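PDB 5TX7: D-isomer specific 2-hydroxyacid dehydrogenase family protein from Desulfovibrio vulgaris, which probably catalyses the NAD- or NADP-dependent interconversion of a 2-hydroxyacid and its 2-oxoacid, as a D-isomer specific member of the 2-hydroxyacid dehydrogenase family. Local coordinates for residues 193-196 and 197-201; 144-147 and 148-151. All coordinates share one frame; numbering follows the deposited sequence.

Overall arrangement
Both contacts are local and lie in the NAD-binding part of the chain, where a seven-stranded parallel sheet follows the helix-rich region after strand 92-93. The chain first reaches contact 2, where residues 144-151 turn sharply after a long loop and enter strand 150-154, the first strand of that sheet in chain order. It then runs through helix 158-169 and strands 173-177 and 190-192 before contact 1, residues 193-201, forms the short helix 195-201 that leads to strand 204-207. The two contacts therefore follow in series, neither enclosing the other. Their centres are about 17 Å apart, and they touch where Ser201 O lies 3.5 Å from Thr150 CB, at the end of one helix and the start of the neighbouring strand.

Contact 1: residues 193-196 and 197-201; sequences VGLD and ELFTS
Val193 and Leu198 meet between strand 190-192 and helix 195-201, with Val193 CG2 3.7 Å from Leu198 CB and the two side chains crossing at about a right angle. The other methyl of Val193, CG1, lies 3.5 Å from Glu197 OE2. Glu197 reaches it because its CG stands anti to the backbone N (chi1 -172°) and the chain beyond stays extended, bringing the carboxylate back to the valine, whose side chain it crosses at a slant. On another side of the helix Leu195 and Phe199 run side by side, pointing the same way, and Leu195 CD1 packs 3.8 Å from Phe199 CE1. The carbonyl oxygen of Leu195 sits in the plane of the phenyl ring, at its edge, 3.3 Å from Phe199 CD1. The i to i+4 backbone bonds of the helix place these residues: Leu198 N donates to the O of Gly194, the N-cap residue, at 3.0 Å, Thr200 N to Asp196 O at 3.3 Å, and Phe199 N only weakly to Leu195 O. Asp196 OD1 forms salt bridges with Arg222 and Arg223, of which Arg223 also packs on Leu195 and Phe199. Leu198 and Phe199 both rest on Val205 of strand 204-207, and Leu198 also touches Tyr177 of strand 173-177. This is a short, two-turn helix lying against a parallel sheet, in the beta-alpha-beta crossover from strand 190-192 to strand 204-207 of a Rossmann-type domain.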
loop_
_atom_site.group_PDB
_atom_site.type_symbol
_atom_site.label_atom_id
_atom_site.label_comp_id
_atom_site.label_asym_id
_atom_site.label_seq_id
_atom_site.Cartn_x
_atom_site.Cartn_y
_atom_site.Cartn_z
ATOM N N VAL A 193 -2.032 25.777 3.266
ATOM C CA VAL A 193 -1.005 26.330 4.153
ATOM C C VAL A 193 0.188 26.847 3.373
ATOM O O VAL A 193 0.430 26.409 2.258
ATOM C CB VAL A 193 -0.484 25.274 5.159
ATOM C CG1 VAL A 193 -1.604 24.819 6.084
ATOM C CG2 VAL A 193 0.143 24.073 4.451
ATOM N N GLY A 194 0.939 27.764 3.983
ATOM C CA GLY A 194 2.254 28.122 3.492
ATOM C C GLY A 194 3.215 26.954 3.616
ATOM O O GLY A 194 2.985 26.025 4.372
ATOM N N LEU A 195 4.307 27.017 2.883
ATOM C CA LEU A 195 5.287 25.927 2.857
ATOM C C LEU A 195 5.947 25.647 4.219
ATOM O O LEU A 195 6.098 24.499 4.591
ATOM C CB LEU A 195 6.361 26.226 1.807
ATOM C CG LEU A 195 7.294 25.107 1.407
ATOM C CD1 LEU A 195 6.544 23.804 1.136
ATOM C CD2 LEU A 195 8.006 25.507 0.109
ATOM N N ASP A 196 6.303 26.688 4.964
ATOM C CA ASP A 196 6.900 26.500 6.297
ATOM C C ASP A 196 5.918 25.882 7.288
ATOM O O ASP A 196 6.294 24.955 8.002
ATOM C CB ASP A 196 7.575 27.795 6.813
ATOM C CG ASP A 196 8.854 28.152 6.016
ATOM O OD1 ASP A 196 9.475 27.261 5.384
ATOM O OD2 ASP A 196 9.278 29.326 6.008
ATOM N N GLU A 197 4.668 26.348 7.284
ATOM C CA GLU A 197 3.585 25.793 8.099
ATOM C C GLU A 197 3.302 24.317 7.790
ATOM O O GLU A 197 2.975 23.539 8.697
ATOM C CB GLU A 197 2.319 26.632 7.880
ATOM C CG GLU A 197 1.125 26.331 8.783
ATOM C CD GLU A 197 -0.099 27.198 8.450
ATOM O OE1 GLU A 197 0.039 28.244 7.735
ATOM O OE2 GLU A 197 -1.212 26.824 8.902
ATOM N N LEU A 198 3.428 23.941 6.518
ATOM C CA LEU A 198 3.251 22.547 6.097
ATOM C C LEU A 198 4.238 21.659 6.831
ATOM O O LEU A 198 3.823 20.670 7.417
ATOM C CB LEU A 198 3.402 22.377 4.582
ATOM C CG LEU A 198 3.056 21.006 3.957
ATOM C CD1 LEU A 198 2.580 21.157 2.521
ATOM C CD2 LEU A 198 4.200 20.009 3.967
ATOM N N PHE A 199 5.519 22.020 6.825
ATOM C CA PHE A 199 6.545 21.197 7.515
ATOM C C PHE A 199 6.413 21.114 9.038
ATOM O O PHE A 199 6.716 20.057 9.602
ATOM C CB PHE A 199 7.968 21.617 7.122
ATOM C CG PHE A 199 8.367 21.116 5.773
ATOM C CD1 PHE A 199 8.078 21.861 4.639
ATOM C CD2 PHE A 199 8.959 19.869 5.628
ATOM C CE1 PHE A 199 8.402 21.397 3.381
ATOM C CE2 PHE A 199 9.312 19.413 4.378
ATOM C CZ PHE A 199 9.020 20.172 3.251
ATOM N N THR A 200 5.943 22.184 9.702
ATOM C CA THR A 200 5.749 22.132 11.147
ATOM C C THR A 200 4.510 21.300 11.533
ATOM O O THR A 200 4.469 20.755 12.624
ATOM C CB THR A 200 5.688 23.529 11.847
ATOM O OG1 THR A 200 4.497 24.223 11.507
ATOM C CG2 THR A 200 6.845 24.402 11.503
ATOM N N SER A 201 3.517 21.209 10.652
ATOM C CA SER A 201 2.237 20.547 10.977
ATOM C C SER A 201 2.068 19.136 10.421
ATOM O O SER A 201 1.226 18.409 10.907
ATOM C CB SER A 201 1.071 21.389 10.466
ATOM O OG SER A 201 1.060 22.645 11.111
#

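Contact 2: residues 144-147 and 148-151; sequences EELT and GKTM
A type II beta turn from Leu146 to Lys149 brings the chain into strand 150-154, the first strand of the NAD-binding sheet in chain order. Lys149 N closes it with a bond to Leu146 O of 3.0 Å, the donor standing 31° out of the carbonyl plane. Gly148 takes the third position with a positive phi of 77°, the conformation a type II turn needs there. From Lys149 the side chain runs back along the residues before the turn: CB and CG pass over Leu146 O, and CE lies 3.7 Å from Glu145 O. A bend at the last torsion (chi4 -34°) then brings the ammonium to Glu144, whose side chain it crosses at about a right angle. Lys149 NZ forms a salt bridge with Glu144 OE2 at 3.0 Å, and OE2 accepts with its anti lone pair, the one away from the other carboxylate oxygen. That other oxygen, OE1, is hydrogen-bonded to Tyr232 OH, so both oxygens of Glu144 are engaged and the rotation of its carboxylate is restrained. Thr147 OG1 turns back to donate to Glu145 OE1 at 2.8 Å, on the anti side and somewhat out of the carboxylate plane, while Glu145 OE2 binds Ser291 OG of the second subunit. Leu146 packs on helix 100-116 and also touches Leu170 and Met172. Two carboxylates are thus shared between the turn and more distant parts: Glu144 joins Lys149 to Tyr232 of strand 231-235, and the nearby ammonium would probably help keep it ionised, whereas Glu145 links Thr147, through one oxygen, to Ser291 of the second subunit, through the other.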
loop_
_atom_site.group_PDB
_atom_site.type_symbol
_atom_site.label_atom_id
_atom_site.label_comp_id
_atom_site.label_asym_id
_atom_site.label_seq_id
_atom_site.Cartn_x
_atom_site.Cartn_y
_atom_site.Cartn_z
ATOM N N GLU A 144 2.243 0.772 12.174
ATOM C CA GLU A 144 1.834 2.162 12.367
ATOM C C GLU A 144 0.645 2.456 11.457
ATOM O O GLU A 144 0.629 2.112 10.278
ATOM C CB GLU A 144 3.003 3.122 12.123
ATOM C CG GLU A 144 3.028 4.332 13.055
ATOM C CD GLU A 144 4.270 5.211 12.897
ATOM O OE1 GLU A 144 5.380 4.674 12.715
ATOM O OE2 GLU A 144 4.147 6.455 12.975
ATOM N N GLU A 145 -0.350 3.095 12.056
ATOM C CA GLU A 145 -1.607 3.421 11.411
ATOM C C GLU A 145 -1.481 4.847 10.912
ATOM O O GLU A 145 -0.878 5.681 11.595
ATOM C CB GLU A 145 -2.713 3.330 12.448
ATOM C CG GLU A 145 -4.022 2.765 11.957
ATOM C CD GLU A 145 -5.052 2.695 13.085
ATOM O OE1 GLU A 145 -5.799 3.685 13.229
ATOM O OE2 GLU A 145 -5.096 1.688 13.851
ATOM N N LEU A 146 -2.037 5.135 9.736
ATOM C CA LEU A 146 -2.055 6.520 9.235
ATOM C C LEU A 146 -3.169 7.365 9.853
ATOM O O LEU A 146 -3.097 8.591 9.793
ATOM C CB LEU A 146 -2.139 6.539 7.719
ATOM C CG LEU A 146 -0.977 5.830 7.006
ATOM C CD1 LEU A 146 -1.208 5.772 5.512
ATOM C CD2 LEU A 146 0.372 6.486 7.273
ATOM N N THR A 147 -4.148 6.739 10.502
ATOM C CA THR A 147 -5.295 7.449 11.066
ATOM C C THR A 147 -4.884 8.541 12.012
ATOM O O THR A 147 -4.054 8.315 12.876
ATOM C CB THR A 147 -6.238 6.506 11.826
ATOM O OG1 THR A 147 -6.422 5.326 11.050
ATOM C CG2 THR A 147 -7.604 7.145 12.039
ATOM N N GLY A 148 -5.448 9.729 11.803
ATOM C CA GLY A 148 -5.144 10.904 12.605
ATOM C C GLY A 148 -3.827 11.622 12.320
ATOM O O GLY A 148 -3.591 12.679 12.892
ATOM N N LYS A 149 -2.978 11.071 11.456
ATOM C CA LYS A 149 -1.786 11.785 11.009
ATOM C C LYS A 149 -2.153 12.856 9.973
ATOM O O LYS A 149 -3.199 12.776 9.339
ATOM C CB LYS A 149 -0.752 10.831 10.395
ATOM C CG LYS A 149 -0.170 9.764 11.305
ATOM C CD LYS A 149 1.078 9.169 10.638
ATOM C CE LYS A 149 1.879 8.197 11.495
ATOM N NZ LYS A 149 1.899 8.499 12.959
ATOM N N THR A 150 -1.285 13.852 9.817
ATOM C CA THR A 150 -1.466 14.919 8.839
ATOM C C THR A 150 -0.563 14.664 7.623
ATOM O O THR A 150 0.649 14.509 7.755
ATOM C CB THR A 150 -1.190 16.294 9.467
ATOM O OG1 THR A 150 -2.215 16.557 10.417
ATOM C CG2 THR A 150 -1.213 17.418 8.447
ATOM N N MET A 151 -1.189 14.612 6.454
ATOM C CA MET A 151 -0.491 14.530 5.188
ATOM C C MET A 151 -0.348 15.941 4.650
ATOM O O MET A 151 -1.345 16.640 4.437
ATOM C CB MET A 151 -1.285 13.662 4.202
ATOM C CG MET A 151 -0.756 13.620 2.783
ATOM S SD MET A 151 0.749 12.645 2.563
ATOM C CE MET A 151 0.053 11.003 2.546
#